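Ferrous IRON transport protein B homolog (PDB 2WJI) forms the GTP-binding G domain of FeoB, a membrane protein that probably carries ferrous iron across the cell membrane in a GTP-driven way. Local coordinates at residues D56-Y61 and S67-I72; P12-S17 and V86-A91. One frame throughout, in Å; residues are numbered along the deposited sequence.

Interaction 1: residues D56-Y61 and S67-I72; sequences DLPGVY and SIDEII
Tyr61 N donates to a water 2.8 Å away, and this water in turn donates to Glu70 OE1, bridging the loop at 56-61 and the first turn of helix 68-80. The other carboxylate oxygen, Glu70 OE2, is hydrogen-bonded to Thr64 in the linker between the segments, so both oxygens have partners. Nearer the backbone of Glu70, Val60 CG1 packs on the stem of the same side chain, 3.7 Å from Glu70 CG. Pro58 meets the helix at Asp69, one residue before Glu70: its CB lies 3.4 Å from Asp69 OD1, the carboxylate being swung beside its own backbone N (chi1 -74°) and laid obliquely against the ring. Ile72 reaches the next ring carbon with its CG2 branch, 4.2 Å from Pro58 CG. With an alanine in place of Asp69 the carboxylate goes, and Pro58 CB would probably lose the oxygen it rests on, opening a gap beside the ring. Ser67 caps the helix through a weak bond from Asp69 N to Ser67 OG. Direct polar bonds between the segments are absent; van der Waals contact and one water join them, consistent with a G3 loop (DxPG, leading into switch II) that can shift with the nucleotide.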
ATOM      1  N   ASP A  56      -7.682   5.239   0.525  1.00 30.14           N
ATOM      2  CA  ASP A  56      -6.350   5.802   0.384  1.00 27.85           C
ATOM      3  C   ASP A  56      -6.144   6.754   1.556  1.00 30.30           C
ATOM      4  O   ASP A  56      -6.777   7.807   1.619  1.00 28.69           O
ATOM      5  CB  ASP A  56      -6.259   6.556  -0.943  1.00 29.90           C
ATOM      6  CG  ASP A  56      -4.822   6.888  -1.347  1.00 34.13           C
ATOM      7  OD1 ASP A  56      -3.888   6.578  -0.581  1.00 32.52           O
ATOM      8  OD2 ASP A  56      -4.630   7.461  -2.447  1.00 33.60           O
ATOM      9  N   LEU A  57      -5.283   6.363   2.491  1.00 26.63           N
ATOM     10  CA  LEU A  57      -5.030   7.160   3.690  1.00 28.15           C
ATOM     11  C   LEU A  57      -3.982   8.229   3.418  1.00 27.51           C
ATOM     12  O   LEU A  57      -3.101   8.050   2.554  1.00 25.50           O
ATOM     13  CB  LEU A  57      -4.596   6.270   4.864  1.00 27.70           C
ATOM     14  CG  LEU A  57      -5.618   5.238   5.364  1.00 32.18           C
ATOM     15  CD1 LEU A  57      -4.977   4.263   6.352  1.00 32.81           C
ATOM     16  CD2 LEU A  57      -6.831   5.917   5.995  1.00 38.64           C
ATOM     17  N   PRO A  58      -4.076   9.350   4.152  1.00 28.42           N
ATOM     18  CA  PRO A  58      -3.147  10.468   4.000  1.00 28.01           C
ATOM     19  C   PRO A  58      -1.708  10.013   4.189  1.00 29.68           C
ATOM     20  O   PRO A  58      -1.433   9.183   5.064  1.00 27.10           O
ATOM     21  CB  PRO A  58      -3.549  11.419   5.138  1.00 33.22           C
ATOM     22  CG  PRO A  58      -4.968  11.064   5.462  1.00 37.63           C
ATOM     23  CD  PRO A  58      -5.087   9.594   5.200  1.00 34.00           C
ATOM     24  N   GLY A  59      -0.808  10.546   3.369  1.00 27.34           N
ATOM     25  CA  GLY A  59       0.604  10.218   3.450  1.00 28.30           C
ATOM     26  C   GLY A  59       1.185  10.562   4.807  1.00 30.39           C
ATOM     27  O   GLY A  59       0.997  11.675   5.318  1.00 24.96           O
ATOM     28  N   VAL A  60       1.891   9.606   5.398  1.00 30.87           N
ATOM     29  CA  VAL A  60       2.495   9.808   6.710  1.00 28.07           C
ATOM     30  C   VAL A  60       3.880   9.177   6.756  1.00 31.02           C
ATOM     31  O   VAL A  60       4.161   8.227   6.018  1.00 30.46           O
ATOM     32  CB  VAL A  60       1.623   9.219   7.838  1.00 26.36           C
ATOM     33  CG1 VAL A  60       0.327  10.019   7.984  1.00 25.35           C
ATOM     34  CG2 VAL A  60       1.315   7.745   7.569  1.00 25.70           C
ATOM     35  N   TYR A  61       4.749   9.717   7.606  1.00 22.38           N
ATOM     36  CA  TYR A  61       6.087   9.150   7.792  1.00 26.35           C
ATOM     37  C   TYR A  61       6.134   8.230   9.008  1.00 31.27           C
ATOM     38  O   TYR A  61       7.039   7.397   9.141  1.00 34.64           O
ATOM     39  CB  TYR A  61       7.130  10.253   7.954  1.00 33.76           C
ATOM     40  CG  TYR A  61       7.463  10.996   6.686  1.00 32.65           C
ATOM     41  CD1 TYR A  61       8.171  10.378   5.660  1.00 36.06           C
ATOM     42  CD2 TYR A  61       7.084  12.318   6.519  1.00 33.63           C
ATOM     43  CE1 TYR A  61       8.488  11.063   4.497  1.00 36.29           C
ATOM     44  CE2 TYR A  61       7.390  13.010   5.362  1.00 40.62           C
ATOM     45  CZ  TYR A  61       8.092  12.379   4.356  1.00 40.03           C
ATOM     46  OH  TYR A  61       8.393  13.077   3.205  1.00 44.02           O
ATOM     47  N   SER A  67       0.637  15.290  13.609  1.00 51.95           N
ATOM     48  CA  SER A  67      -0.042  16.012  12.540  1.00 47.09           C
ATOM     49  C   SER A  67      -1.478  15.515  12.418  1.00 43.95           C
ATOM     50  O   SER A  67      -1.816  14.468  12.967  1.00 37.97           O
ATOM     51  CB  SER A  67       0.711  15.824  11.220  1.00 47.95           C
ATOM     52  OG  SER A  67      -0.173  15.815  10.111  1.00 47.31           O
ATOM     53  N   ILE A  68      -2.327  16.267  11.721  1.00 42.02           N
ATOM     54  CA  ILE A  68      -3.709  15.837  11.530  1.00 45.10           C
ATOM     55  C   ILE A  68      -3.719  14.511  10.773  1.00 40.20           C
ATOM     56  O   ILE A  68      -4.422  13.573  11.143  1.00 39.38           O
ATOM     57  CB  ILE A  68      -4.539  16.880  10.753  1.00 49.37           C
ATOM     58  CG1 ILE A  68      -4.573  18.212  11.504  1.00 56.93           C
ATOM     59  CG2 ILE A  68      -5.957  16.380  10.540  1.00 47.42           C
ATOM     60  CD1 ILE A  68      -5.629  19.172  10.993  1.00 58.79           C
ATOM     61  N   ASP A  69      -2.906  14.437   9.727  1.00 37.53           N
ATOM     62  CA  ASP A  69      -2.842  13.245   8.892  1.00 37.93           C
ATOM     63  C   ASP A  69      -2.423  12.007   9.683  1.00 32.71           C
ATOM     64  O   ASP A  69      -3.013  10.942   9.526  1.00 33.64           O
ATOM     65  CB  ASP A  69      -1.912  13.478   7.701  1.00 41.86           C
ATOM     66  CG  ASP A  69      -2.536  14.376   6.644  1.00 48.44           C
ATOM     67  OD1 ASP A  69      -3.784  14.445   6.579  1.00 47.65           O
ATOM     68  OD2 ASP A  69      -1.779  15.005   5.873  1.00 54.84           O
ATOM     69  N   GLU A  70      -1.423  12.143  10.551  1.00 31.43           N
ATOM     70  CA  GLU A  70      -0.983  10.992  11.334  1.00 33.55           C
ATOM     71  C   GLU A  70      -2.092  10.500  12.280  1.00 36.82           C
ATOM     72  O   GLU A  70      -2.278   9.292  12.452  1.00 33.22           O
ATOM     73  CB  GLU A  70       0.312  11.292  12.092  1.00 35.69           C
ATOM     74  CG  GLU A  70       1.512  11.571  11.182  1.00 37.84           C
ATOM     75  CD  GLU A  70       2.825  11.687  11.940  1.00 46.63           C
ATOM     76  OE1 GLU A  70       3.805  12.189  11.347  1.00 48.69           O
ATOM     77  OE2 GLU A  70       2.880  11.284  13.122  1.00 48.63           O
ATOM     78  N   ILE A  71      -2.839  11.435  12.865  1.00 32.94           N
ATOM     79  CA  ILE A  71      -3.958  11.075  13.736  1.00 40.79           C
ATOM     80  C   ILE A  71      -5.063  10.386  12.945  1.00 41.05           C
ATOM     81  O   ILE A  71      -5.656   9.419  13.414  1.00 41.50           O
ATOM     82  CB  ILE A  71      -4.570  12.309  14.445  1.00 41.23           C
ATOM     83  CG1 ILE A  71      -3.477  13.151  15.103  1.00 46.83           C
ATOM     84  CG2 ILE A  71      -5.615  11.882  15.465  1.00 37.97           C
ATOM     85  CD1 ILE A  71      -2.806  12.470  16.263  1.00 51.01           C
ATOM     86  N   ILE A  72      -5.341  10.898  11.749  1.00 43.95           N
ATOM     87  CA  ILE A  72      -6.363  10.311  10.888  1.00 45.95           C
ATOM     88  C   ILE A  72      -5.999   8.881  10.468  1.00 40.85           C
ATOM     89  O   ILE A  72      -6.835   7.977  10.523  1.00 34.11           O
ATOM     90  CB  ILE A  72      -6.611  11.167   9.629  1.00 49.33           C
ATOM     91  CG1 ILE A  72      -7.149  12.548  10.016  1.00 49.81           C
ATOM     92  CG2 ILE A  72      -7.567  10.453   8.675  1.00 51.15           C
ATOM     93  CD1 ILE A  72      -7.523  13.418   8.831  1.00 50.52           C
TER
HETATM   94  O   HOH W   1       4.110  12.100   8.861  1.00 28.52           O

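Interaction 2: residues P12-S17 and V86-A91; sequences PNVGKS and VNIVDA. With MG (magnesium ion), chain D; GNP (phosphoaminophosphonic acid-guanylate ester), chain C.
The P-loop of this G domain, running into helix 16-24, packs against strand 84-90 at the centre of the fold, and the contact has an apolar side and a phosphate side. On the apolar side Val14 points at the strand, its CG2 branch 3.6 Å from Ile88 CG2, while its CG1 branch lies 4.1 Å from Asp90 CB. The carboxylate of Asp90 is engaged elsewhere, with OD1 accepting from Thr92 N. Ile88 extends its CD1 under the start of the helix, 4.1 Å from Lys16 CG. On the phosphate side O1B of the GTP analogue is gripped three times: by Gly15 N, by Lys16 N at 2.9 Å in a nearly straight bond (163°), and by Lys16 NZ at 2.8 Å. The lysine chain bends at chi3 (-62°) and chi4 (-61°), curling its ammonium group back over the phosphates, where NZ also bonds O2G at 2.8 Å and the carbonyl of Asn11. Ser17 N donates to O2B at 3.0 Å, and Ser17 OG binds the magnesium ion at 2.4 Å; O1G, O2B and three waters complete its six ligands. Gly15 has backbone angles that would jam a CB against the preceding carbonyl, and the guanine N7 would crowd it too. Val14 O and Asn13 O accept from Asn116 and Lys117, tying the loop to the base-recognition motif. Amides at the helix start, the lysine and the metal ion together probably offset the charge of the beta and gamma phosphates, while Val14 and Ile88 seat the loop on the sheet by apolar packing.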
ATOM      1  N   PRO A  12       4.574  10.225   2.104  1.00 23.07           N
ATOM      2  CA  PRO A  12       4.295  11.136   0.987  1.00 26.75           C
ATOM      3  C   PRO A  12       5.045  10.745  -0.285  1.00 26.18           C
ATOM      4  O   PRO A  12       6.220  10.355  -0.237  1.00 26.40           O
ATOM      5  CB  PRO A  12       4.837  12.473   1.497  1.00 24.20           C
ATOM      6  CG  PRO A  12       4.656  12.395   2.989  1.00 28.17           C
ATOM      7  CD  PRO A  12       4.829  10.942   3.366  1.00 25.52           C
ATOM      8  N   ASN A  13       4.353  10.830  -1.417  1.00 26.36           N
ATOM      9  CA  ASN A  13       4.998  10.736  -2.719  1.00 25.42           C
ATOM     10  C   ASN A  13       5.412   9.331  -3.164  1.00 28.24           C
ATOM     11  O   ASN A  13       6.143   9.193  -4.148  1.00 33.68           O
ATOM     12  CB  ASN A  13       6.221  11.671  -2.756  1.00 27.14           C
ATOM     13  CG  ASN A  13       6.585  12.092  -4.165  1.00 29.43           C
ATOM     14  OD1 ASN A  13       5.730  12.551  -4.923  1.00 27.99           O
ATOM     15  ND2 ASN A  13       7.863  11.951  -4.521  1.00 30.65           N
ATOM     16  N   VAL A  14       4.959   8.291  -2.465  1.00 27.20           N
ATOM     17  CA  VAL A  14       5.369   6.924  -2.824  1.00 25.68           C
ATOM     18  C   VAL A  14       4.593   6.311  -3.986  1.00 28.35           C
ATOM     19  O   VAL A  14       5.028   5.308  -4.559  1.00 29.47           O
ATOM     20  CB  VAL A  14       5.331   5.937  -1.633  1.00 24.91           C
ATOM     21  CG1 VAL A  14       6.323   6.367  -0.570  1.00 22.24           C
ATOM     22  CG2 VAL A  14       3.907   5.823  -1.056  1.00 26.79           C
ATOM     23  N   GLY A  15       3.464   6.913  -4.343  1.00 27.14           N
ATOM     24  CA  GLY A  15       2.630   6.381  -5.409  1.00 27.27           C
ATOM     25  C   GLY A  15       1.292   5.848  -4.920  1.00 29.11           C
ATOM     26  O   GLY A  15       0.697   4.949  -5.525  1.00 24.14           O
ATOM     27  N   LYS A  16       0.799   6.398  -3.818  1.00 27.52           N
ATOM     28  CA  LYS A  16      -0.477   5.934  -3.302  1.00 27.48           C
ATOM     29  C   LYS A  16      -1.611   6.188  -4.295  1.00 25.97           C
ATOM     30  O   LYS A  16      -2.367   5.278  -4.612  1.00 26.28           O
ATOM     31  CB  LYS A  16      -0.793   6.552  -1.937  1.00 22.54           C
ATOM     32  CG  LYS A  16       0.170   6.138  -0.833  1.00 23.12           C
ATOM     33  CD  LYS A  16      -0.228   6.768   0.521  1.00 26.29           C
ATOM     34  CE  LYS A  16      -0.176   8.297   0.484  1.00 25.44           C
ATOM     35  NZ  LYS A  16       1.193   8.821   0.191  1.00 23.62           N
ATOM     36  N   SER A  17      -1.724   7.422  -4.782  1.00 28.56           N
ATOM     37  CA  SER A  17      -2.797   7.763  -5.716  1.00 30.29           C
ATOM     38  C   SER A  17      -2.673   6.999  -7.030  1.00 31.66           C
ATOM     39  O   SER A  17      -3.675   6.539  -7.576  1.00 30.69           O
ATOM     40  CB  SER A  17      -2.814   9.265  -6.000  1.00 35.31           C
ATOM     41  OG  SER A  17      -3.330   9.982  -4.899  1.00 35.62           O
ATOM     42  N   VAL A  86      -2.278  -2.264   3.075  1.00 25.52           N
ATOM     43  CA  VAL A  86      -1.298  -2.352   2.009  1.00 21.77           C
ATOM     44  C   VAL A  86      -0.296  -1.212   2.195  1.00 27.32           C
ATOM     45  O   VAL A  86      -0.593  -0.047   1.909  1.00 28.01           O
ATOM     46  CB  VAL A  86      -1.948  -2.289   0.602  1.00 17.23           C
ATOM     47  CG1 VAL A  86      -0.889  -2.326  -0.473  1.00 22.71           C
ATOM     48  CG2 VAL A  86      -2.920  -3.445   0.395  1.00 17.95           C
ATOM     49  N   ASN A  87       0.883  -1.548   2.703  1.00 24.28           N
ATOM     50  CA  ASN A  87       1.898  -0.543   2.982  1.00 28.19           C
ATOM     51  C   ASN A  87       2.720  -0.320   1.717  1.00 24.29           C
ATOM     52  O   ASN A  87       3.502  -1.189   1.292  1.00 21.38           O
ATOM     53  CB  ASN A  87       2.766  -0.980   4.168  1.00 27.05           C
ATOM     54  CG  ASN A  87       3.852   0.028   4.525  1.00 32.78           C
ATOM     55  OD1 ASN A  87       3.756   1.230   4.234  1.00 32.82           O
ATOM     56  ND2 ASN A  87       4.899  -0.467   5.176  1.00 28.78           N
ATOM     57  N   ILE A  88       2.508   0.836   1.095  1.00 22.94           N
ATOM     58  CA  ILE A  88       3.206   1.163  -0.146  1.00 24.93           C
ATOM     59  C   ILE A  88       4.521   1.833   0.194  1.00 21.99           C
ATOM     60  O   ILE A  88       4.554   2.814   0.944  1.00 21.54           O
ATOM     61  CB  ILE A  88       2.361   2.074  -1.048  1.00 23.21           C
ATOM     62  CG1 ILE A  88       1.078   1.335  -1.454  1.00 28.02           C
ATOM     63  CG2 ILE A  88       3.171   2.504  -2.276  1.00 27.09           C
ATOM     64  CD1 ILE A  88      -0.046   2.237  -1.907  1.00 31.66           C
ATOM     65  N   VAL A  89       5.603   1.285  -0.342  1.00 22.57           N
ATOM     66  CA  VAL A  89       6.941   1.776  -0.056  1.00 26.94           C
ATOM     67  C   VAL A  89       7.708   2.077  -1.346  1.00 30.64           C
ATOM     68  O   VAL A  89       7.505   1.423  -2.373  1.00 33.19           O
ATOM     69  CB  VAL A  89       7.726   0.763   0.809  1.00 30.93           C
ATOM     70  CG1 VAL A  89       6.902   0.357   2.029  1.00 37.55           C
ATOM     71  CG2 VAL A  89       8.097  -0.452   0.001  1.00 30.17           C
ATOM     72  N   ASP A  90       8.578   3.083  -1.286  1.00 27.85           N
ATOM     73  CA  ASP A  90       9.385   3.482  -2.434  1.00 24.73           C
ATOM     74  C   ASP A  90      10.645   2.632  -2.457  1.00 25.47           C
ATOM     75  O   ASP A  90      11.433   2.662  -1.513  1.00 28.84           O
ATOM     76  CB  ASP A  90       9.730   4.974  -2.332  1.00 28.32           C
ATOM     77  CG  ASP A  90      10.525   5.497  -3.536  1.00 36.29           C
ATOM     78  OD1 ASP A  90      10.991   4.694  -4.377  1.00 33.61           O
ATOM     79  OD2 ASP A  90      10.689   6.736  -3.629  1.00 35.06           O
ATOM     80  N   ALA A  91      10.827   1.863  -3.531  1.00 26.96           N
ATOM     81  CA  ALA A  91      11.991   0.988  -3.663  1.00 26.04           C
ATOM     82  C   ALA A  91      13.307   1.757  -3.600  1.00 27.86           C
ATOM     83  O   ALA A  91      14.340   1.180  -3.267  1.00 33.06           O
ATOM     84  CB  ALA A  91      11.923   0.191  -4.951  1.00 22.20           C
TER
HETATM   85 MG    MG D1167      -1.857  10.962  -3.295  1.00 35.34          MG
HETATM   86  PG  GNP C1166       0.860  11.990  -1.649  1.00 32.59           P
HETATM   87  O1G GNP C1166      -0.604  11.688  -1.635  1.00 29.73           O
HETATM   88  O2G GNP C1166       1.578  11.572  -0.379  1.00 29.98           O
HETATM   89  O3G GNP C1166       0.873  13.478  -1.905  1.00 37.89           O
HETATM   90  N3B GNP C1166       1.576  11.273  -2.893  1.00 31.56           N
HETATM   91  PB  GNP C1166       1.273   9.819  -3.494  1.00 31.59           P
HETATM   92  O1B GNP C1166       1.781   8.788  -2.568  1.00 27.88           O
HETATM   93  O2B GNP C1166      -0.154   9.741  -3.807  1.00 26.02           O
HETATM   94  O3A GNP C1166       2.053   9.667  -4.811  1.00 30.98           O
HETATM   95  PA  GNP C1166       1.498   9.768  -6.252  1.00 32.39           P
HETATM   96  O1A GNP C1166       0.873   8.472  -6.624  1.00 36.74           O
HETATM   97  O2A GNP C1166       0.669  10.980  -6.445  1.00 26.57           O
HETATM   98  O5' GNP C1166       2.771   9.919  -7.152  1.00 43.44           O
HETATM   99  C5' GNP C1166       3.910  10.606  -6.651  1.00 41.36           C
HETATM  100  C4' GNP C1166       4.955  10.731  -7.744  1.00 38.57           C
HETATM  101  O4' GNP C1166       5.654   9.471  -7.930  1.00 31.70           O
HETATM  102  C3' GNP C1166       4.402  11.117  -9.112  1.00 39.43           C
HETATM  103  O3' GNP C1166       5.357  11.921  -9.794  1.00 44.20           O
HETATM  104  C2' GNP C1166       4.275   9.774  -9.800  1.00 36.88           C
HETATM  105  O2' GNP C1166       4.371   9.888 -11.203  1.00 42.39           O
HETATM  106  C1' GNP C1166       5.515   9.070  -9.270  1.00 30.41           C
HETATM  107  N9  GNP C1166       5.380   7.626  -9.358  1.00 29.52           N
HETATM  108  C8  GNP C1166       4.309   6.871  -8.938  1.00 32.81           C
HETATM  109  N7  GNP C1166       4.470   5.596  -9.165  1.00 31.57           N
HETATM  110  C5  GNP C1166       5.716   5.503  -9.785  1.00 28.46           C
HETATM  111  C6  GNP C1166       6.426   4.375 -10.264  1.00 30.48           C
HETATM  112  O6  GNP C1166       6.079   3.182 -10.242  1.00 32.23           O
HETATM  113  N1  GNP C1166       7.657   4.724 -10.826  1.00 22.50           N
HETATM  114  C2  GNP C1166       8.143   6.010 -10.914  1.00 30.08           C
HETATM  115  N2  GNP C1166       9.351   6.154 -11.489  1.00 26.42           N
HETATM  116  N3  GNP C1166       7.487   7.075 -10.463  1.00 32.81           N
HETATM  117  C4  GNP C1166       6.286   6.749  -9.916  1.00 30.18           C
HETATM  118  O   HOH W   2      -1.209  12.419  -5.201  1.00 37.87           O
HETATM  119  O   HOH W   3      -3.484  12.489  -3.074  1.00 31.86           O
HETATM  120  O   HOH W   4      -2.852   9.331  -1.959  1.00 32.04           O

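In the fold
Interaction 1 is nested within the chain loop closed by interaction 2, and their centres lie about 13 Å apart, yet they touch along the phosphate-binding side of the P-loop. Lys16 is the main joint: Asp56 OD1 lies 3.4 Å from Lys16 CB, and Gly59 CA 3.6 Å from Lys16 NZ. Further along, Tyr61 CE2 packs 3.7 Å from Pro12 CG, and the backbone of Val60 bonds that of Gly10. Asp56 OD2 stands 2.6 Å from a water on the magnesium ion. The P-loop in 12-17 thus grips the nucleotide, whereas 56-61 borders its gamma-phosphate end and leans on helix 68-80, so a change there could be passed on to the helix, as in switch II of related GTPases.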